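Slr0280 protein (Synechocystis sp., PDB 5H3K) is of unknown function but carries a phosphodiester glycosidase (NAGPA-family) domain and may therefore hydrolyse phosphodiester-linked sugars. Local coordinates at residues 62-67 with 86-91; 381-386 with 510-515; 387-390 with 396-399. One frame throughout, in Å; residues are numbered along the deposited sequence.

Contact 1 of 3, residues 62-67 with 86-91; sequences SYPVAW and MQFLGL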
loop_
_atom_site.group_PDB
_atom_site.type_symbol
_atom_site.label_atom_id
_atom_site.label_comp_id
_atom_site.label_asym_id
_atom_site.label_seq_id
_atom_site.Cartn_x
_atom_site.Cartn_y
_atom_site.Cartn_z
ATOM N N SER A 62 18.210 7.956 12.794
ATOM C CA SER A 62 16.943 7.328 13.158
ATOM C C SER A 62 16.274 6.692 11.953
ATOM O O SER A 62 16.291 7.252 10.848
ATOM C CB SER A 62 15.993 8.339 13.796
ATOM O OG SER A 62 16.512 8.797 15.031
ATOM N N TYR A 63 15.687 5.520 12.176
ATOM C CA TYR A 63 14.983 4.780 11.129
ATOM C C TYR A 63 13.595 4.401 11.644
ATOM O O TYR A 63 13.414 4.196 12.843
ATOM C CB TYR A 63 15.788 3.536 10.747
ATOM C CG TYR A 63 17.167 3.859 10.238
ATOM C CD1 TYR A 63 18.277 3.780 11.072
ATOM C CD2 TYR A 63 17.360 4.268 8.926
ATOM C CE1 TYR A 63 19.552 4.089 10.606
ATOM C CE2 TYR A 63 18.620 4.577 8.452
ATOM C CZ TYR A 63 19.714 4.482 9.292
ATOM O OH TYR A 63 20.969 4.789 8.814
ATOM N N PRO A 64 12.596 4.351 10.746
ATOM C CA PRO A 64 11.213 4.043 11.135
ATOM C C PRO A 64 11.026 2.549 11.415
ATOM O O PRO A 64 10.787 1.766 10.494
ATOM C CB PRO A 64 10.409 4.452 9.902
ATOM C CG PRO A 64 11.385 4.236 8.746
ATOM C CD PRO A 64 12.733 4.618 9.299
ATOM N N VAL A 65 11.160 2.161 12.680
ATOM C CA VAL A 65 10.962 0.779 13.098
ATOM C C VAL A 65 10.151 0.765 14.391
ATOM O O VAL A 65 10.539 1.407 15.374
ATOM C CB VAL A 65 12.300 0.042 13.351
ATOM C CG1 VAL A 65 12.034 -1.359 13.910
ATOM C CG2 VAL A 65 13.133 -0.040 12.083
ATOM N N ALA A 66 9.031 0.043 14.398
ATOM C CA ALA A 66 8.230 -0.061 15.614
ATOM C C ALA A 66 8.962 -0.912 16.652
ATOM O O ALA A 66 9.532 -1.958 16.325
ATOM C CB ALA A 66 6.860 -0.663 15.301
ATOM N N TRP A 67 8.950 -0.465 17.903
ATOM C CA TRP A 67 9.527 -1.251 18.985
ATOM C C TRP A 67 8.663 -1.149 20.232
ATOM O O TRP A 67 7.875 -0.206 20.394
ATOM C CB TRP A 67 10.964 -0.801 19.292
ATOM C CG TRP A 67 11.021 0.600 19.762
ATOM C CD1 TRP A 67 11.149 1.715 18.992
ATOM C CD2 TRP A 67 10.938 1.052 21.120
ATOM N NE1 TRP A 67 11.147 2.836 19.786
ATOM C CE2 TRP A 67 11.022 2.457 21.097
ATOM C CE3 TRP A 67 10.804 0.405 22.353
ATOM C CZ2 TRP A 67 10.972 3.229 22.261
ATOM C CZ3 TRP A 67 10.759 1.173 23.507
ATOM C CH2 TRP A 67 10.835 2.569 23.450
ATOM N N MET A 86 13.735 -6.882 9.849
ATOM C CA MET A 86 14.232 -7.476 8.621
ATOM C C MET A 86 14.920 -6.426 7.761
ATOM O O MET A 86 16.030 -6.644 7.260
ATOM C CB MET A 86 13.081 -8.120 7.847
ATOM C CG MET A 86 13.526 -8.850 6.586
ATOM S SD MET A 86 12.149 -9.592 5.684
ATOM C CE MET A 86 11.276 -8.111 5.135
ATOM N N GLN A 87 14.282 -5.269 7.623
ATOM C CA GLN A 87 14.750 -4.274 6.667
ATOM C C GLN A 87 15.818 -3.339 7.182
ATOM O O GLN A 87 16.606 -2.821 6.397
ATOM C CB GLN A 87 13.574 -3.481 6.106
ATOM C CG GLN A 87 12.804 -4.300 5.104
ATOM C CD GLN A 87 11.655 -3.557 4.509
ATOM O OE1 GLN A 87 11.747 -2.361 4.211
ATOM N NE2 GLN A 87 10.550 -4.257 4.330
ATOM N N PHE A 88 15.855 -3.128 8.489
ATOM C CA PHE A 88 16.783 -2.154 9.049
ATOM C C PHE A 88 17.891 -2.756 9.906
ATOM O O PHE A 88 18.897 -2.095 10.168
ATOM C CB PHE A 88 16.007 -1.067 9.793
ATOM C CG PHE A 88 15.190 -0.185 8.876
ATOM C CD1 PHE A 88 15.755 0.937 8.281
ATOM C CD2 PHE A 88 13.863 -0.485 8.604
ATOM C CE1 PHE A 88 15.002 1.753 7.443
ATOM C CE2 PHE A 88 13.107 0.318 7.770
ATOM C CZ PHE A 88 13.678 1.442 7.183
ATOM N N LEU A 89 17.728 -4.009 10.322
ATOM C CA LEU A 89 18.808 -4.719 11.015
ATOM C C LEU A 89 19.459 -5.767 10.117
ATOM O O LEU A 89 20.630 -6.100 10.304
ATOM C CB LEU A 89 18.323 -5.384 12.300
ATOM C CG LEU A 89 17.614 -4.531 13.346
ATOM C CD1 LEU A 89 17.528 -5.304 14.645
ATOM C CD2 LEU A 89 18.320 -3.196 13.544
ATOM N N GLY A 90 18.698 -6.290 9.155
ATOM C CA GLY A 90 19.168 -7.348 8.280
ATOM C C GLY A 90 18.859 -8.764 8.749
ATOM O O GLY A 90 19.495 -9.711 8.295
ATOM N N LEU A 91 17.885 -8.922 9.642
ATOM C CA LEU A 91 17.465 -10.268 10.048
ATOM C C LEU A 91 16.820 -11.015 8.889
ATOM O O LEU A 91 15.900 -10.501 8.257
ATOM C CB LEU A 91 16.438 -10.217 11.178
ATOM C CG LEU A 91 16.718 -9.539 12.511
ATOM C CD1 LEU A 91 15.686 -10.003 13.547
ATOM C CD2 LEU A 91 18.139 -9.773 13.006
#
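Tyr-63 meets Phe-88 first through its CB, which lies 3.6 Å from CD1 of the phenylalanine, and then through its ring, whose CD2 comes within 3.8 Å of CE1 of Phe-88. The two rings form an oblique aromatic pair, with centroids 5.6 Å apart and planes tilted at 39°. Pro-64 comes next and lies roughly perpendicular to the phenylalanine, its CD 3.9 Å from CZ of Phe-88 and its CG about as near to the same atom. The carbonyl O of Pro-64 also passes the ring at CE2, but its polar partner is the side-chain amide of Gln-589. At Val-65 the valine and phenylalanine side chains run antiparallel alongside one another. CG1 of Val-65 stands anti to the backbone N (chi1 175°), which leaves CG2 as the branch that touches Phe-88, at 3.6 Å from its CD2. Three consecutive residues, Tyr-63 to Val-65, thus share contact with one ring, and an alanine in place of Phe-88 would probably open a gap between strand and helix, with CG2 of Val-65 and CB of Tyr-63 losing the ring they touch. Helix 82-89 follows directly on the hairpin of strands 61-72 and 75-81 and packs back against the first of them. Gln-178 of strand 177-182 touches both Tyr-63 and Phe-88, while Ile-56 of strand 55-58 lies against Val-65 and Leu-89.

Contact 2 of 3, residues 381-386 with 510-515; sequences FGRLSL and RMVLNA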
loop_
_atom_site.group_PDB
_atom_site.type_symbol
_atom_site.label_atom_id
_atom_site.label_comp_id
_atom_site.label_asym_id
_atom_site.label_seq_id
_atom_site.Cartn_x
_atom_site.Cartn_y
_atom_site.Cartn_z
ATOM N N PHE A 381 -17.860 -8.314 -6.401
ATOM C CA PHE A 381 -17.056 -7.671 -7.442
ATOM C C PHE A 381 -17.992 -7.352 -8.594
ATOM O O PHE A 381 -18.972 -8.074 -8.831
ATOM C CB PHE A 381 -15.964 -8.619 -7.966
ATOM C CG PHE A 381 -14.820 -8.877 -6.998
ATOM C CD1 PHE A 381 -15.003 -9.659 -5.859
ATOM C CD2 PHE A 381 -13.539 -8.411 -7.283
ATOM C CE1 PHE A 381 -13.935 -9.929 -4.984
ATOM C CE2 PHE A 381 -12.468 -8.682 -6.429
ATOM C CZ PHE A 381 -12.670 -9.444 -5.272
ATOM N N GLY A 382 -17.697 -6.293 -9.340
ATOM C CA GLY A 382 -18.507 -5.986 -10.505
ATOM C C GLY A 382 -18.066 -4.682 -11.108
ATOM O O GLY A 382 -17.084 -4.106 -10.663
ATOM N N ARG A 383 -18.788 -4.220 -12.120
ATOM C CA ARG A 383 -18.492 -2.929 -12.723
ATOM C C ARG A 383 -19.527 -1.946 -12.204
ATOM O O ARG A 383 -20.722 -2.074 -12.480
ATOM C CB ARG A 383 -18.504 -3.042 -14.243
ATOM C CG ARG A 383 -17.451 -4.042 -14.722
ATOM C CD ARG A 383 -17.260 -3.996 -16.229
ATOM N NE ARG A 383 -16.193 -4.904 -16.670
ATOM C CZ ARG A 383 -16.359 -6.202 -16.926
ATOM N NH1 ARG A 383 -17.549 -6.773 -16.782
ATOM N NH2 ARG A 383 -15.329 -6.934 -17.328
ATOM N N LEU A 384 -19.057 -0.980 -11.422
ATOM C CA LEU A 384 -19.929 -0.194 -10.569
ATOM C C LEU A 384 -20.303 1.162 -11.170
ATOM O O LEU A 384 -19.462 1.891 -11.697
ATOM C CB LEU A 384 -19.257 -0.002 -9.202
ATOM C CG LEU A 384 -19.899 0.980 -8.221
ATOM C CD1 LEU A 384 -21.234 0.429 -7.731
ATOM C CD2 LEU A 384 -18.934 1.233 -7.065
ATOM N N SER A 385 -21.579 1.502 -11.089
ATOM C CA SER A 385 -21.988 2.877 -11.358
ATOM C C SER A 385 -22.951 3.324 -10.265
ATOM O O SER A 385 -23.587 2.507 -9.602
ATOM C CB SER A 385 -22.603 3.022 -12.751
ATOM O OG SER A 385 -23.767 2.230 -12.852
ATOM N N LEU A 386 -23.031 4.630 -10.060
ATOM C CA LEU A 386 -23.893 5.169 -9.021
ATOM C C LEU A 386 -24.649 6.312 -9.649
ATOM O O LEU A 386 -24.051 7.140 -10.325
ATOM C CB LEU A 386 -23.052 5.696 -7.861
ATOM C CG LEU A 386 -23.793 6.502 -6.792
ATOM C CD1 LEU A 386 -24.670 5.578 -5.962
ATOM C CD2 LEU A 386 -22.813 7.282 -5.905
ATOM N N ARG A 510 -13.589 -16.903 -14.362
ATOM C CA ARG A 510 -13.327 -16.646 -15.774
ATOM C C ARG A 510 -12.642 -15.312 -16.081
ATOM O O ARG A 510 -12.790 -14.320 -15.351
ATOM C CB ARG A 510 -14.567 -16.888 -16.658
ATOM C CG ARG A 510 -15.737 -15.950 -16.455
ATOM C CD ARG A 510 -16.754 -16.093 -17.601
ATOM N NE ARG A 510 -16.229 -15.568 -18.864
ATOM C CZ ARG A 510 -16.570 -14.395 -19.395
ATOM N NH1 ARG A 510 -17.460 -13.617 -18.785
ATOM N NH2 ARG A 510 -16.025 -13.999 -20.543
ATOM N N MET A 511 -11.867 -15.314 -17.161
ATOM C CA MET A 511 -11.127 -14.132 -17.578
ATOM C C MET A 511 -12.109 -13.183 -18.221
ATOM O O MET A 511 -12.777 -13.543 -19.192
ATOM C CB MET A 511 -10.044 -14.517 -18.579
ATOM C CG MET A 511 -9.069 -15.525 -18.042
ATOM S SD MET A 511 -8.056 -14.831 -16.715
ATOM C CE MET A 511 -6.436 -15.471 -17.194
ATOM N N VAL A 512 -12.227 -11.978 -17.673
ATOM C CA VAL A 512 -13.259 -11.054 -18.142
ATOM C C VAL A 512 -12.711 -9.694 -18.537
ATOM O O VAL A 512 -13.483 -8.762 -18.753
ATOM C CB VAL A 512 -14.394 -10.858 -17.102
ATOM C CG1 VAL A 512 -15.148 -12.163 -16.875
ATOM C CG2 VAL A 512 -13.832 -10.323 -15.781
ATOM N N LEU A 513 -11.389 -9.583 -18.652
ATOM C CA LEU A 513 -10.756 -8.326 -19.055
ATOM C C LEU A 513 -11.408 -7.684 -20.281
ATOM O O LEU A 513 -11.503 -8.289 -21.352
ATOM C CB LEU A 513 -9.255 -8.530 -19.310
ATOM C CG LEU A 513 -8.453 -7.355 -19.864
ATOM C CD1 LEU A 513 -8.458 -6.200 -18.884
ATOM C CD2 LEU A 513 -7.012 -7.775 -20.179
ATOM N N ASN A 514 -11.882 -6.458 -20.097
ATOM C CA ASN A 514 -12.409 -5.650 -21.185
ATOM C C ASN A 514 -12.049 -4.218 -20.894
ATOM O O ASN A 514 -12.883 -3.439 -20.422
ATOM C CB ASN A 514 -13.922 -5.803 -21.326
ATOM C CG ASN A 514 -14.488 -4.961 -22.471
ATOM O OD1 ASN A 514 -13.751 -4.266 -23.175
ATOM N ND2 ASN A 514 -15.802 -5.014 -22.655
ATOM N N ALA A 515 -10.790 -3.875 -21.146
ATOM C CA ALA A 515 -10.294 -2.565 -20.766
ATOM C C ALA A 515 -10.969 -1.469 -21.583
ATOM O O ALA A 515 -11.179 -0.361 -21.093
ATOM C CB ALA A 515 -8.788 -2.501 -20.910
HETATM O O HOH W 1 -12.680 -5.701 -17.400
#
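From strand 379-392, which is not continuous along its length, Arg-383 reaches across to Val-512 and Asn-514 in the loop that follows the short edge strand 510-511. The arginine chain is extended from CG to NE (chi3 177°), which carries the guanidinium clear of its own strand and delivers NH2 to the loop backbone. NH2 donates to a water at 2.9 Å, and that water accepts a second hydrogen bond, also 2.9 Å long, from the backbone N of Asn-514. The carbonyl O of Val-512 lies 3.0 Å from NH2 of Arg-383, at the edge of the guanidinium and near its plane. The side chain thus links two sheets: the arginine comes from the mixed sheet of strand 379-392, and the loop follows strand 510-511, the outermost within this chain of the antiparallel sheet that also holds strand 504-507, within the phosphodiester glycosidase family region. NE of Arg-383 forms a salt bridge with Glu-518, which together with the water probably limits rotation of the guanidinium. CG2 of Val-512 stands 4.0 Å from NH2 of Arg-383, a plain van der Waals approach. CG1 of Val-512 lies instead over one face of the Arg-510 guanidinium, nearer its edge than its centre. CB of Asn-514 flanks the arginine from farther off, while its OD1 turns to the backbone N of Gly-517.

Contact 3 of 3, residues 387-390 with 396-399; sequences SEII and QRLT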
loop_
_atom_site.group_PDB
_atom_site.type_symbol
_atom_site.label_atom_id
_atom_site.label_comp_id
_atom_site.label_asym_id
_atom_site.label_seq_id
_atom_site.Cartn_x
_atom_site.Cartn_y
_atom_site.Cartn_z
ATOM N N SER A 387 -25.962 6.349 -9.474
ATOM C CA SER A 387 -26.700 7.539 -9.869
ATOM C C SER A 387 -27.450 8.061 -8.658
ATOM O O SER A 387 -27.980 7.283 -7.860
ATOM C CB SER A 387 -27.651 7.263 -11.040
ATOM O OG SER A 387 -28.683 6.375 -10.666
ATOM N N GLU A 388 -27.459 9.381 -8.502
ATOM C CA GLU A 388 -28.218 10.002 -7.429
ATOM C C GLU A 388 -29.376 10.752 -8.043
ATOM O O GLU A 388 -29.177 11.580 -8.927
ATOM C CB GLU A 388 -27.343 10.980 -6.644
ATOM C CG GLU A 388 -26.121 10.325 -6.002
ATOM C CD GLU A 388 -25.409 11.235 -5.025
ATOM O OE1 GLU A 388 -24.844 12.269 -5.458
ATOM O OE2 GLU A 388 -25.422 10.914 -3.817
ATOM N N ILE A 389 -30.584 10.448 -7.582
ATOM C CA ILE A 389 -31.762 11.206 -7.996
ATOM C C ILE A 389 -31.994 12.318 -6.993
ATOM O O ILE A 389 -32.118 12.069 -5.788
ATOM C CB ILE A 389 -33.018 10.330 -8.061
ATOM C CG1 ILE A 389 -32.800 9.188 -9.054
ATOM C CG2 ILE A 389 -34.219 11.172 -8.475
ATOM C CD1 ILE A 389 -32.245 9.666 -10.369
ATOM N N ILE A 390 -32.020 13.549 -7.489
ATOM C CA ILE A 390 -32.332 14.694 -6.654
ATOM C C ILE A 390 -33.772 15.090 -6.954
ATOM O O ILE A 390 -34.097 15.396 -8.101
ATOM C CB ILE A 390 -31.419 15.880 -6.979
ATOM C CG1 ILE A 390 -29.946 15.480 -6.841
ATOM C CG2 ILE A 390 -31.748 17.082 -6.081
ATOM C CD1 ILE A 390 -28.977 16.622 -7.149
ATOM N N GLN A 396 -40.115 17.505 -9.117
ATOM C CA GLN A 396 -39.173 17.434 -10.238
ATOM C C GLN A 396 -37.953 16.591 -9.872
ATOM O O GLN A 396 -37.537 16.559 -8.710
ATOM C CB GLN A 396 -38.686 18.828 -10.642
ATOM C CG GLN A 396 -39.590 19.602 -11.590
ATOM C CD GLN A 396 -39.614 21.088 -11.266
ATOM O OE1 GLN A 396 -40.352 21.524 -10.379
ATOM N NE2 GLN A 396 -38.798 21.867 -11.961
ATOM N N ARG A 397 -37.376 15.920 -10.864
ATOM C CA ARG A 397 -36.210 15.074 -10.628
ATOM C C ARG A 397 -35.006 15.525 -11.444
ATOM O O ARG A 397 -35.139 15.895 -12.607
ATOM C CB ARG A 397 -36.539 13.619 -10.970
ATOM C CG ARG A 397 -37.571 12.986 -10.070
ATOM C CD ARG A 397 -37.856 11.573 -10.497
ATOM N NE ARG A 397 -37.932 10.702 -9.329
ATOM C CZ ARG A 397 -37.326 9.524 -9.222
ATOM N NH1 ARG A 397 -36.595 9.049 -10.224
ATOM N NH2 ARG A 397 -37.451 8.817 -8.104
ATOM N N LEU A 398 -33.826 15.487 -10.828
ATOM C CA LEU A 398 -32.582 15.658 -11.560
ATOM C C LEU A 398 -31.716 14.438 -11.264
ATOM O O LEU A 398 -31.779 13.879 -10.162
ATOM C CB LEU A 398 -31.840 16.921 -11.107
ATOM C CG LEU A 398 -32.464 18.289 -11.387
ATOM C CD1 LEU A 398 -31.681 19.401 -10.681
ATOM C CD2 LEU A 398 -32.526 18.539 -12.885
ATOM N N THR A 399 -30.911 14.020 -12.233
ATOM C CA THR A 399 -29.996 12.906 -11.997
ATOM C C THR A 399 -28.579 13.446 -11.953
ATOM O O THR A 399 -28.131 14.111 -12.888
ATOM C CB THR A 399 -30.079 11.825 -13.079
ATOM O OG1 THR A 399 -29.407 12.283 -14.257
ATOM C CG2 THR A 399 -31.527 11.500 -13.407
#
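The backbone N of Ile-390 donates to the carbonyl O of Leu-398 over 2.7 Å in a nearly straight bond, 170° at the hydrogen. That oxygen also takes a CA-H...O contact from Ile-389, whose CA is 3.4 Å from O of Leu-398. The reverse bond, from N of Leu-398 to O of Ile-390, is equally short at 2.7 Å, and the acceptor is approached as well by CA of Arg-397, 3.3 Å from O of Ile-390. Ile-390 and Leu-398 are therefore an antiparallel hydrogen-bonded pair, and Ile-389 with Thr-399 the adjoining non-hydrogen-bonded one. On the face that carries this second pair, Ile-389 uses both of its arms. CG2, anti to the backbone N, sits 3.5 Å above the centre of the Arg-397 guanidinium plane, a group brought over the methyl by the bend of the arginine chain at chi3 (137°). CD1 of Ile-389 meets CG2 of Thr-399 at 3.6 Å, the two side chains lying side by side and pointing the same way. On the other face the nearest side-chain atoms of Ile-390 and Leu-398 are their CB atoms, 4.3 Å apart, and both residues are buried. The two strands run antiparallel at 157° as arms of a beta hairpin. Leu-398 packs on Ile-470, Pro-471 and Leu-475, and Ile-390 on Leu-481. Buried Glu-388 forms a salt bridge with Arg-414 of strand 411-415, while strand 379-392 is paired along its other side with strand 481-488.

In the fold
Contacts 2 and 3 share strand 379-392: residue 386 ends one segment and residue 387 begins the next, yet the contact centres lie 25 Å apart, and their partner segments are different. The earlier part of the strand, at Arg-383, reaches the loop that follows the edge strand of a different sheet, whereas its later part pairs with strand 397-403 within its own sheet. Contact 1 joins helix 82-89 to strand 61-72 of a separate sheet near the start of the chain, across the molecular centre from both, its centre 40 Å from that of contact 2 and 53 Å from that of contact 3. Even the nearest atoms of contacts 1 and 2 remain about 26 Å apart.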